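Local coordinates for protein putative dehydrogenase (Pseudomonas fluorescens, PDB 6UUG) that oxidises methanesulfinate as MsuC, the monooxygenase of a two-component flavin-dependent system in bacterial sulfur assimilation, at residues 54-59 / 204-209; 49-54 / 376-381; 325-328 / 334-337; 248-253 / 341-346. All coordinates share one frame; numbering follows the deposited sequence.

Interaction 1. Residues 54-59 / 204-209; sequences GGTPKA and LHNDWN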
# COMPACT_ATOMS: atom_id res chain seq x y z
N GLY A 54 -29.61 17.47 -2.18
CA GLY A 54 -29.59 17.08 -3.57
C GLY A 54 -30.37 18.08 -4.42
O GLY A 54 -30.60 19.23 -4.04
N GLY A 55 -30.77 17.62 -5.60
CA GLY A 55 -31.55 18.44 -6.50
C GLY A 55 -30.71 19.48 -7.23
O GLY A 55 -29.47 19.43 -7.25
N THR A 56 -31.40 20.45 -7.83
CA THR A 56 -30.75 21.49 -8.61
C THR A 56 -30.32 22.63 -7.69
O THR A 56 -31.16 23.19 -6.98
CB THR A 56 -31.67 22.02 -9.69
OG1 THR A 56 -32.19 20.93 -10.46
CG2 THR A 56 -30.91 22.97 -10.64
N PRO A 57 -29.04 23.01 -7.68
CA PRO A 57 -28.58 24.17 -6.88
C PRO A 57 -28.84 25.48 -7.62
O PRO A 57 -27.94 26.15 -8.12
CB PRO A 57 -27.09 23.88 -6.69
CG PRO A 57 -26.70 23.13 -7.94
CD PRO A 57 -27.94 22.40 -8.45
N LYS A 58 -30.13 25.84 -7.71
CA LYS A 58 -30.53 26.95 -8.57
C LYS A 58 -29.92 28.28 -8.12
O LYS A 58 -29.44 29.06 -8.95
CB LYS A 58 -32.06 27.04 -8.60
CG LYS A 58 -32.62 28.27 -9.30
CD LYS A 58 -32.21 28.33 -10.77
CE LYS A 58 -32.93 29.48 -11.48
NZ LYS A 58 -32.36 29.77 -12.83
N ALA A 59 -29.93 28.55 -6.81
CA ALA A 59 -29.35 29.79 -6.31
C ALA A 59 -27.86 29.89 -6.65
O ALA A 59 -27.36 30.97 -7.00
CB ALA A 59 -29.56 29.90 -4.80
N LEU A 204 -36.63 16.48 -19.54
CA LEU A 204 -35.52 16.26 -18.62
C LEU A 204 -36.09 15.77 -17.29
O LEU A 204 -36.76 16.52 -16.58
CB LEU A 204 -34.71 17.54 -18.43
CG LEU A 204 -34.20 18.24 -19.69
CD1 LEU A 204 -33.56 19.58 -19.35
CD2 LEU A 204 -33.21 17.36 -20.44
N HIS A 205 -35.80 14.51 -16.95
CA HIS A 205 -36.49 13.86 -15.83
C HIS A 205 -36.00 14.34 -14.47
O HIS A 205 -36.79 14.39 -13.52
CB HIS A 205 -36.34 12.35 -15.94
CG HIS A 205 -36.96 11.78 -17.18
ND1 HIS A 205 -38.23 12.12 -17.59
CD2 HIS A 205 -36.47 10.92 -18.10
CE1 HIS A 205 -38.50 11.48 -18.71
NE2 HIS A 205 -37.46 10.74 -19.04
N ASN A 206 -34.71 14.69 -14.36
CA ASN A 206 -34.12 15.12 -13.10
C ASN A 206 -34.37 14.09 -12.00
O ASN A 206 -34.80 14.41 -10.89
CB ASN A 206 -34.64 16.50 -12.69
CG ASN A 206 -33.57 17.35 -12.01
OD1 ASN A 206 -32.54 16.84 -11.55
ND2 ASN A 206 -33.81 18.66 -11.94
N ASP A 207 -34.10 12.83 -12.34
CA ASP A 207 -34.17 11.71 -11.41
C ASP A 207 -32.80 11.36 -10.84
O ASP A 207 -32.66 10.30 -10.22
CB ASP A 207 -34.78 10.49 -12.10
CG ASP A 207 -34.10 10.18 -13.42
OD1 ASP A 207 -33.70 11.14 -14.12
OD2 ASP A 207 -33.95 8.99 -13.75
N TRP A 208 -31.80 12.21 -11.05
CA TRP A 208 -30.45 11.94 -10.58
C TRP A 208 -30.44 11.70 -9.07
O TRP A 208 -30.81 12.58 -8.29
CB TRP A 208 -29.54 13.11 -10.95
CG TRP A 208 -28.13 12.95 -10.47
CD1 TRP A 208 -27.46 13.77 -9.60
CD2 TRP A 208 -27.21 11.91 -10.83
NE1 TRP A 208 -26.18 13.30 -9.40
CE2 TRP A 208 -26.00 12.16 -10.15
CE3 TRP A 208 -27.29 10.79 -11.67
CZ2 TRP A 208 -24.88 11.34 -10.28
CZ3 TRP A 208 -26.18 9.97 -11.80
CH2 TRP A 208 -24.99 10.25 -11.11
N ASN A 209 -30.00 10.51 -8.67
CA ASN A 209 -30.01 10.10 -7.27
C ASN A 209 -28.79 9.21 -7.04
O ASN A 209 -28.84 8.01 -7.33
CB ASN A 209 -31.31 9.39 -6.92
CG ASN A 209 -31.61 9.38 -5.43
OD1 ASN A 209 -31.16 10.26 -4.69
ND2 ASN A 209 -32.37 8.39 -4.99
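Thr56 and Asn206 meet at the surface of the subunit, their side chains crossing at about a right angle. The hydroxyl of Thr56 does the touching and comes close to the carboxamide of Asn206: OG1 of Thr56 lies 3.2 Å from ND2 of Asn206 as modelled, a close polar approach in which the orientation of the amide is uncertain. A chi1 of -52° turns OG1 of Thr56 beside its own backbone N, with the methyl CG2 anti to that N. The clear partner of this hydroxyl is Asp217, to which OG1 is hydrogen-bonded, and Asn206 touches Asp217 as well as Ser172. Within an acyl-CoA dehydrogenase-like fold, the contact joins the connection between helices 32-53 and 58-67 of the N-terminal helical part to the loop that leaves strand 202-204. Gly54, the first residue past helix 32-53, has positive phi. Pro57 then sits at the N-cap position of the second helix, at the centre of an inverse gamma turn whose bond, from Lys58 N to Thr56 O (2.9 Å), is weak. Asn206 itself has left-handed backbone angles (54°/48°), and its side chain leaves the backbone toward residues 54-59. Nearby, Gln215 donates its side-chain amide to the carbonyl of Gly54.

Interaction 2. Residues 49-54 / 376-381; sequences ERDERG and LDRHWR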
# COMPACT_ATOMS: atom_id res chain seq x y z
N GLU A 49 -25.48 21.34 3.82
CA GLU A 49 -26.93 21.16 3.73
C GLU A 49 -27.37 20.75 2.33
O GLU A 49 -28.31 19.97 2.17
CB GLU A 49 -27.64 22.45 4.16
N ARG A 50 -26.70 21.28 1.30
CA ARG A 50 -27.10 20.96 -0.06
C ARG A 50 -26.63 19.58 -0.50
O ARG A 50 -27.25 18.97 -1.39
CB ARG A 50 -26.59 22.04 -1.03
CG ARG A 50 -27.24 23.41 -0.82
CD ARG A 50 -26.82 24.43 -1.87
NE ARG A 50 -25.47 24.95 -1.62
CZ ARG A 50 -24.39 24.58 -2.31
NH1 ARG A 50 -24.50 23.70 -3.30
NH2 ARG A 50 -23.21 25.10 -2.01
N ASP A 51 -25.54 19.07 0.09
CA ASP A 51 -25.15 17.69 -0.17
C ASP A 51 -26.24 16.73 0.29
O ASP A 51 -26.51 15.72 -0.37
CB ASP A 51 -23.82 17.39 0.52
CG ASP A 51 -23.44 15.92 0.45
OD1 ASP A 51 -22.99 15.47 -0.62
OD2 ASP A 51 -23.60 15.22 1.48
N GLU A 52 -26.89 17.04 1.41
CA GLU A 52 -28.01 16.24 1.89
C GLU A 52 -29.23 16.41 0.99
O GLU A 52 -29.87 15.43 0.60
CB GLU A 52 -28.34 16.62 3.33
CG GLU A 52 -29.67 16.06 3.84
CD GLU A 52 -30.10 16.67 5.16
OE1 GLU A 52 -29.36 17.54 5.67
OE2 GLU A 52 -31.17 16.29 5.67
N ARG A 53 -29.56 17.66 0.65
CA ARG A 53 -30.79 17.94 -0.09
C ARG A 53 -30.75 17.37 -1.50
O ARG A 53 -31.76 16.84 -1.99
CB ARG A 53 -31.05 19.45 -0.12
CG ARG A 53 -32.06 19.89 -1.18
CD ARG A 53 -32.76 21.18 -0.81
NE ARG A 53 -31.96 22.38 -1.09
CZ ARG A 53 -31.21 23.01 -0.19
NH1 ARG A 53 -31.15 22.57 1.06
NH2 ARG A 53 -30.53 24.09 -0.54
N GLY A 54 -29.61 17.47 -2.18
CA GLY A 54 -29.59 17.08 -3.57
C GLY A 54 -30.37 18.08 -4.42
O GLY A 54 -30.60 19.23 -4.04
N LEU A 376 -18.47 15.05 6.74
CA LEU A 376 -17.07 15.06 6.34
C LEU A 376 -16.76 13.96 5.34
O LEU A 376 -15.77 14.07 4.60
CB LEU A 376 -16.19 14.94 7.59
CG LEU A 376 -14.68 15.11 7.47
CD1 LEU A 376 -14.30 16.45 6.85
CD2 LEU A 376 -14.07 14.97 8.86
N ASP A 377 -17.60 12.92 5.27
CA ASP A 377 -17.47 11.86 4.27
C ASP A 377 -17.88 12.29 2.88
O ASP A 377 -17.69 11.51 1.94
CB ASP A 377 -18.32 10.64 4.68
CG ASP A 377 -19.81 10.95 4.69
OD1 ASP A 377 -20.18 12.03 5.18
OD2 ASP A 377 -20.63 10.12 4.19
N ARG A 378 -18.45 13.49 2.70
CA ARG A 378 -18.92 13.89 1.38
C ARG A 378 -17.76 13.97 0.38
O ARG A 378 -17.94 13.63 -0.80
CB ARG A 378 -19.68 15.22 1.45
CG ARG A 378 -18.83 16.48 1.65
CD ARG A 378 -19.70 17.70 2.00
NE ARG A 378 -18.90 18.92 2.12
CZ ARG A 378 -18.14 19.20 3.18
NH1 ARG A 378 -18.09 18.36 4.21
NH2 ARG A 378 -17.43 20.32 3.22
N HIS A 379 -16.57 14.37 0.83
CA HIS A 379 -15.42 14.40 -0.08
C HIS A 379 -15.12 13.00 -0.59
O HIS A 379 -14.99 12.78 -1.79
CB HIS A 379 -14.19 14.98 0.62
CG HIS A 379 -14.43 16.30 1.28
ND1 HIS A 379 -14.67 17.45 0.57
CD2 HIS A 379 -14.44 16.65 2.59
CE1 HIS A 379 -14.83 18.46 1.41
NE2 HIS A 379 -14.70 18.00 2.65
N TRP A 380 -15.01 12.02 0.32
CA TRP A 380 -14.77 10.65 -0.12
C TRP A 380 -15.89 10.17 -1.05
O TRP A 380 -15.61 9.59 -2.11
CB TRP A 380 -14.64 9.70 1.09
CG TRP A 380 -14.23 8.28 0.70
CD1 TRP A 380 -12.96 7.78 0.60
CD2 TRP A 380 -15.12 7.20 0.35
NE1 TRP A 380 -13.00 6.45 0.20
CE2 TRP A 380 -14.31 6.08 0.04
CE3 TRP A 380 -16.51 7.07 0.28
CZ2 TRP A 380 -14.86 4.83 -0.33
CZ3 TRP A 380 -17.06 5.83 -0.09
CH2 TRP A 380 -16.22 4.74 -0.41
N ARG A 381 -17.16 10.41 -0.69
CA ARG A 381 -18.26 9.92 -1.53
C ARG A 381 -18.23 10.54 -2.92
O ARG A 381 -18.49 9.86 -3.92
CB ARG A 381 -19.61 10.21 -0.88
CG ARG A 381 -19.95 9.31 0.27
CD ARG A 381 -21.39 9.57 0.71
NE ARG A 381 -21.51 10.75 1.56
CZ ARG A 381 -22.03 11.92 1.18
NH1 ARG A 381 -22.47 12.12 -0.06
NH2 ARG A 381 -22.10 12.91 2.06
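The CA atoms of Asp51 and Arg378 stand 7.5 Å apart where the last turn of helix 32-53 faces the first turn of helix 378-386. The gap is spanned chiefly by Asp51 and Arg381, whose side chains arrive from opposite directions to form a buried salt bridge. Its main bond runs from NH2 of Arg381 to OD2 of Asp51, 2.8 Å and nearly straight at 165°; OD2 is met on the syn side and lies close to the guanidinium plane. A second, weak bond joins NH1 of Arg381 to OD1 of Asp51 at 3.4 Å. The planes of carboxylate and guanidinium are tilted by 34°, and with one short and one long bond the pairing is lopsided. Arg381 bends at chi3 (-81°), and its NE bonds OD2 of Asp377 one turn earlier at 2.8 Å, which holds the guanidinium between two carboxylates; this OD2 lies in the guanidinium plane but is approached from well above its own carboxylate plane. NH1 also donates to the carbonyl of Ile211, while OD2 of Asp51 takes a further salt bridge from Arg375. Arg378 contributes carbon: its CB packs 3.9 Å from OD1 of Asp51, and its CA lies over one face of the Arg381 guanidinium, toward the rim; its own charged end turns to Glu270 and the carbonyl of Arg375. The network thus ties the N-terminal helical part to the C-terminal bundle, with His379 lying against helices 247-277 and 333-360 and Trp380 stacking on Trp380 of the second subunit.

Interaction 3. Residues 325-328 / 334-337; sequences WAKG and EERG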
# COMPACT_ATOMS: atom_id res chain seq x y z
N TRP A 325 -3.38 23.73 -27.26
CA TRP A 325 -4.51 24.53 -27.74
C TRP A 325 -4.02 25.67 -28.61
O TRP A 325 -4.64 25.99 -29.64
CB TRP A 325 -5.30 25.07 -26.55
CG TRP A 325 -6.52 25.84 -26.93
CD1 TRP A 325 -6.60 27.20 -27.14
CD2 TRP A 325 -7.82 25.31 -27.17
NE1 TRP A 325 -7.89 27.54 -27.49
CE2 TRP A 325 -8.66 26.40 -27.52
CE3 TRP A 325 -8.38 24.03 -27.14
CZ2 TRP A 325 -10.01 26.24 -27.81
CZ3 TRP A 325 -9.73 23.87 -27.42
CH2 TRP A 325 -10.52 24.97 -27.76
N ALA A 326 -2.91 26.30 -28.22
CA ALA A 326 -2.40 27.45 -28.96
C ALA A 326 -1.95 27.10 -30.37
O ALA A 326 -1.84 28.00 -31.23
CB ALA A 326 -1.24 28.09 -28.20
N LYS A 327 -1.67 25.82 -30.65
CA LYS A 327 -1.28 25.43 -32.00
C LYS A 327 -2.47 25.30 -32.94
O LYS A 327 -2.28 25.34 -34.16
CB LYS A 327 -0.49 24.12 -31.96
CG LYS A 327 0.76 24.26 -31.09
CD LYS A 327 1.90 23.38 -31.54
CE LYS A 327 3.12 23.65 -30.67
NZ LYS A 327 2.75 23.66 -29.22
N GLY A 328 -3.67 25.19 -32.40
CA GLY A 328 -4.86 25.10 -33.21
C GLY A 328 -4.82 23.93 -34.16
O GLY A 328 -4.27 22.86 -33.85
N GLU A 334 1.51 13.72 -32.52
CA GLU A 334 2.51 13.40 -31.50
C GLU A 334 2.32 14.27 -30.27
O GLU A 334 2.34 13.77 -29.14
CB GLU A 334 3.92 13.57 -32.06
CG GLU A 334 5.00 13.18 -31.06
CD GLU A 334 6.40 13.33 -31.62
OE1 GLU A 334 6.68 14.35 -32.29
OE2 GLU A 334 7.23 12.42 -31.39
N GLU A 335 2.14 15.58 -30.47
CA GLU A 335 1.96 16.47 -29.32
C GLU A 335 0.67 16.16 -28.59
O GLU A 335 0.62 16.19 -27.35
CB GLU A 335 1.99 17.94 -29.77
CG GLU A 335 1.89 18.90 -28.59
CD GLU A 335 2.11 20.35 -28.96
OE1 GLU A 335 2.67 20.62 -30.04
OE2 GLU A 335 1.70 21.22 -28.16
N ARG A 336 -0.40 15.85 -29.33
CA ARG A 336 -1.65 15.42 -28.70
C ARG A 336 -1.42 14.18 -27.83
O ARG A 336 -1.92 14.10 -26.70
CB ARG A 336 -2.72 15.13 -29.76
CG ARG A 336 -4.13 14.93 -29.21
CD ARG A 336 -4.42 13.46 -28.89
NE ARG A 336 -5.82 13.33 -28.49
CZ ARG A 336 -6.34 12.29 -27.87
NH1 ARG A 336 -5.59 11.23 -27.57
NH2 ARG A 336 -7.63 12.31 -27.55
N GLY A 337 -0.68 13.20 -28.35
CA GLY A 337 -0.46 11.97 -27.59
C GLY A 337 0.32 12.19 -26.31
O GLY A 337 0.01 11.60 -25.27
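Lys327 and Glu335 join in a salt bridge across the outside of a helical hairpin. NZ of Lys327 reaches OE2 of Glu335 at 2.9 Å, and OE2 accepts through its syn lone pair. A weak second bond goes to OE1 of Glu335, 3.1 Å from the same NZ, so the ammonium straddles the carboxylate. The lysine does not come in end-on: its CE lies 3.1 Å from OE1 of Glu335, and CD is nearly as close, so the last part of the chain runs alongside that oxygen before chi4 (47°) turns NZ back to the second one. Glu335 stretches out to meet it, CG anti to the backbone N (chi1 -177°) and the chain extended beyond. Further out, NZ of Lys327 has a weak bond to the carbonyl of Glu323 in its own helix, and the backbone N of Glu335 is hydrogen-bonded to the hydroxyl of Ser332. Gly328, with positive phi, follows the end of helix 294-327, and its N bonds the carbonyl of Trp325 at 3.0 Å. A short connection leads into helix 333-360, which runs back roughly antiparallel; both helices belong to the C-terminal acyl-CoA dehydrogenase-type domain. At this surface position, with the lysine exposed and the glutamate partly so, both groups are probably ionised, and the attraction is likely softened by solvent.

Interaction 4. Residues 248-253 / 341-346; sequences RPLIAQ and TAIATA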
# COMPACT_ATOMS: atom_id res chain seq x y z
N ARG A 248 -10.77 17.41 -27.46
CA ARG A 248 -12.01 17.43 -26.69
C ARG A 248 -12.04 16.40 -25.58
O ARG A 248 -12.35 16.77 -24.43
CB ARG A 248 -13.21 17.26 -27.64
CG ARG A 248 -14.55 17.66 -27.03
CD ARG A 248 -15.25 16.54 -26.32
NE ARG A 248 -16.52 17.02 -25.79
CZ ARG A 248 -17.28 16.38 -24.91
NH1 ARG A 248 -16.92 15.19 -24.44
NH2 ARG A 248 -18.41 16.93 -24.50
N PRO A 249 -11.75 15.12 -25.81
CA PRO A 249 -11.76 14.18 -24.68
C PRO A 249 -10.68 14.47 -23.65
O PRO A 249 -10.88 14.17 -22.46
CB PRO A 249 -11.55 12.81 -25.35
CG PRO A 249 -10.85 13.12 -26.64
CD PRO A 249 -11.45 14.43 -27.08
N LEU A 250 -9.56 15.07 -24.06
CA LEU A 250 -8.49 15.38 -23.13
C LEU A 250 -8.90 16.53 -22.21
O LEU A 250 -8.55 16.54 -21.02
CB LEU A 250 -7.21 15.70 -23.89
CG LEU A 250 -6.71 14.61 -24.85
CD1 LEU A 250 -5.35 14.97 -25.42
CD2 LEU A 250 -6.63 13.27 -24.10
N ILE A 251 -9.62 17.53 -22.75
CA ILE A 251 -10.18 18.58 -21.90
C ILE A 251 -11.15 17.98 -20.88
O ILE A 251 -11.13 18.33 -19.70
CB ILE A 251 -10.85 19.65 -22.77
CG1 ILE A 251 -9.78 20.41 -23.57
CG2 ILE A 251 -11.68 20.62 -21.91
CD1 ILE A 251 -10.37 21.20 -24.75
N ALA A 252 -12.00 17.05 -21.32
CA ALA A 252 -12.90 16.38 -20.38
C ALA A 252 -12.12 15.65 -19.28
O ALA A 252 -12.43 15.81 -18.09
CB ALA A 252 -13.81 15.40 -21.13
N GLN A 253 -11.12 14.85 -19.66
CA GLN A 253 -10.32 14.12 -18.68
C GLN A 253 -9.60 15.05 -17.72
O GLN A 253 -9.56 14.79 -16.51
CB GLN A 253 -9.29 13.24 -19.40
CG GLN A 253 -9.93 12.09 -20.18
CD GLN A 253 -10.43 10.99 -19.26
OE1 GLN A 253 -9.70 10.54 -18.37
NE2 GLN A 253 -11.69 10.57 -19.45
N THR A 341 -0.96 11.37 -22.48
CA THR A 341 -0.23 10.61 -21.47
C THR A 341 -0.04 11.42 -20.19
O THR A 341 -0.22 10.89 -19.09
CB THR A 341 1.13 10.18 -22.04
OG1 THR A 341 0.91 9.32 -23.16
CG2 THR A 341 1.94 9.42 -20.99
N ALA A 342 0.29 12.70 -20.33
CA ALA A 342 0.49 13.54 -19.14
C ALA A 342 -0.80 13.69 -18.34
O ALA A 342 -0.77 13.73 -17.10
CB ALA A 342 1.02 14.92 -19.55
N ILE A 343 -1.94 13.83 -19.03
CA ILE A 343 -3.22 13.97 -18.34
C ILE A 343 -3.59 12.67 -17.63
O ILE A 343 -4.05 12.66 -16.48
CB ILE A 343 -4.33 14.39 -19.33
CG1 ILE A 343 -4.12 15.83 -19.80
CG2 ILE A 343 -5.71 14.24 -18.66
CD1 ILE A 343 -4.93 16.17 -21.10
N ALA A 344 -3.43 11.54 -18.33
CA ALA A 344 -3.77 10.26 -17.71
C ALA A 344 -2.90 9.99 -16.50
O ALA A 344 -3.38 9.45 -15.50
CB ALA A 344 -3.64 9.12 -18.72
N THR A 345 -1.62 10.37 -16.57
CA THR A 345 -0.72 10.21 -15.43
C THR A 345 -1.21 11.02 -14.24
O THR A 345 -1.27 10.52 -13.11
CB THR A 345 0.69 10.67 -15.85
OG1 THR A 345 1.19 9.81 -16.89
CG2 THR A 345 1.65 10.62 -14.68
N ALA A 346 -1.59 12.28 -14.48
CA ALA A 346 -2.13 13.13 -13.42
C ALA A 346 -3.45 12.58 -12.88
O ALA A 346 -3.69 12.62 -11.66
CB ALA A 346 -2.33 14.56 -13.94
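Ile343 lays its two branches over the side of helix 247-277, one against each of two residues a helical turn apart. CD1 of Ile343 presses on CB of Leu250 at 3.6 Å and comes equally near the carbonyl O of Leu250. The other branch, CG2 of Ile343, sits 3.8 Å from CB of Gln253. With chi1 at -70°, CG2 lies anti to the backbone N and CG1 beside it, which spreads the branches toward the two partners, while chi2 (163°) keeps CD1 extended to reach the Leu250 side. The helices are close here, CA of Gln253 being 7.1 Å from CA of Ile343, and the contact is buried and without a hydrogen bond between the segments. Gln253 offers its aliphatic base to the isoleucine and bends at chi2, its OE1 accepting from Lys347, one turn beyond Ile343 on helix 333-360. On the flank of segment 341-346, OG1 of Thr345 bonds the carbonyl O of Thr341 at 2.8 Å; that oxygen also accepts from N of Thr345, the two donors reaching it from opposite faces of the carbonyl plane. This is helix packing inside the C-terminal bundle. Ile343 also touches Ala317 of helix 294-327, Leu250 continues onto Leu339 and Ala340, and Thr341 and Thr345 pack on helix 392-405 and on Trp304 of the third subunit.

How the interactions relate
The four contacts form two touching pairs on opposite sides of the chain's centre. Interactions 1 and 2, with centres about 14 Å apart, share Gly54, just past helix 32-53, and meet where Pro57 packs on Arg50. Interactions 3 and 4, with centres about 12 Å apart, both use helix 333-360; Arg336 lies on Pro249 and Leu250, and Trp325 on Ile251. Between the pairs, centres are about 27 to 38 Å apart. Along the chain, interaction 2 encloses the other three, and interaction 3 is nested within 4. The first pair joins the N-terminal helices to a loop and to the C-terminal bundle, whereas the second lies between helices within that bundle.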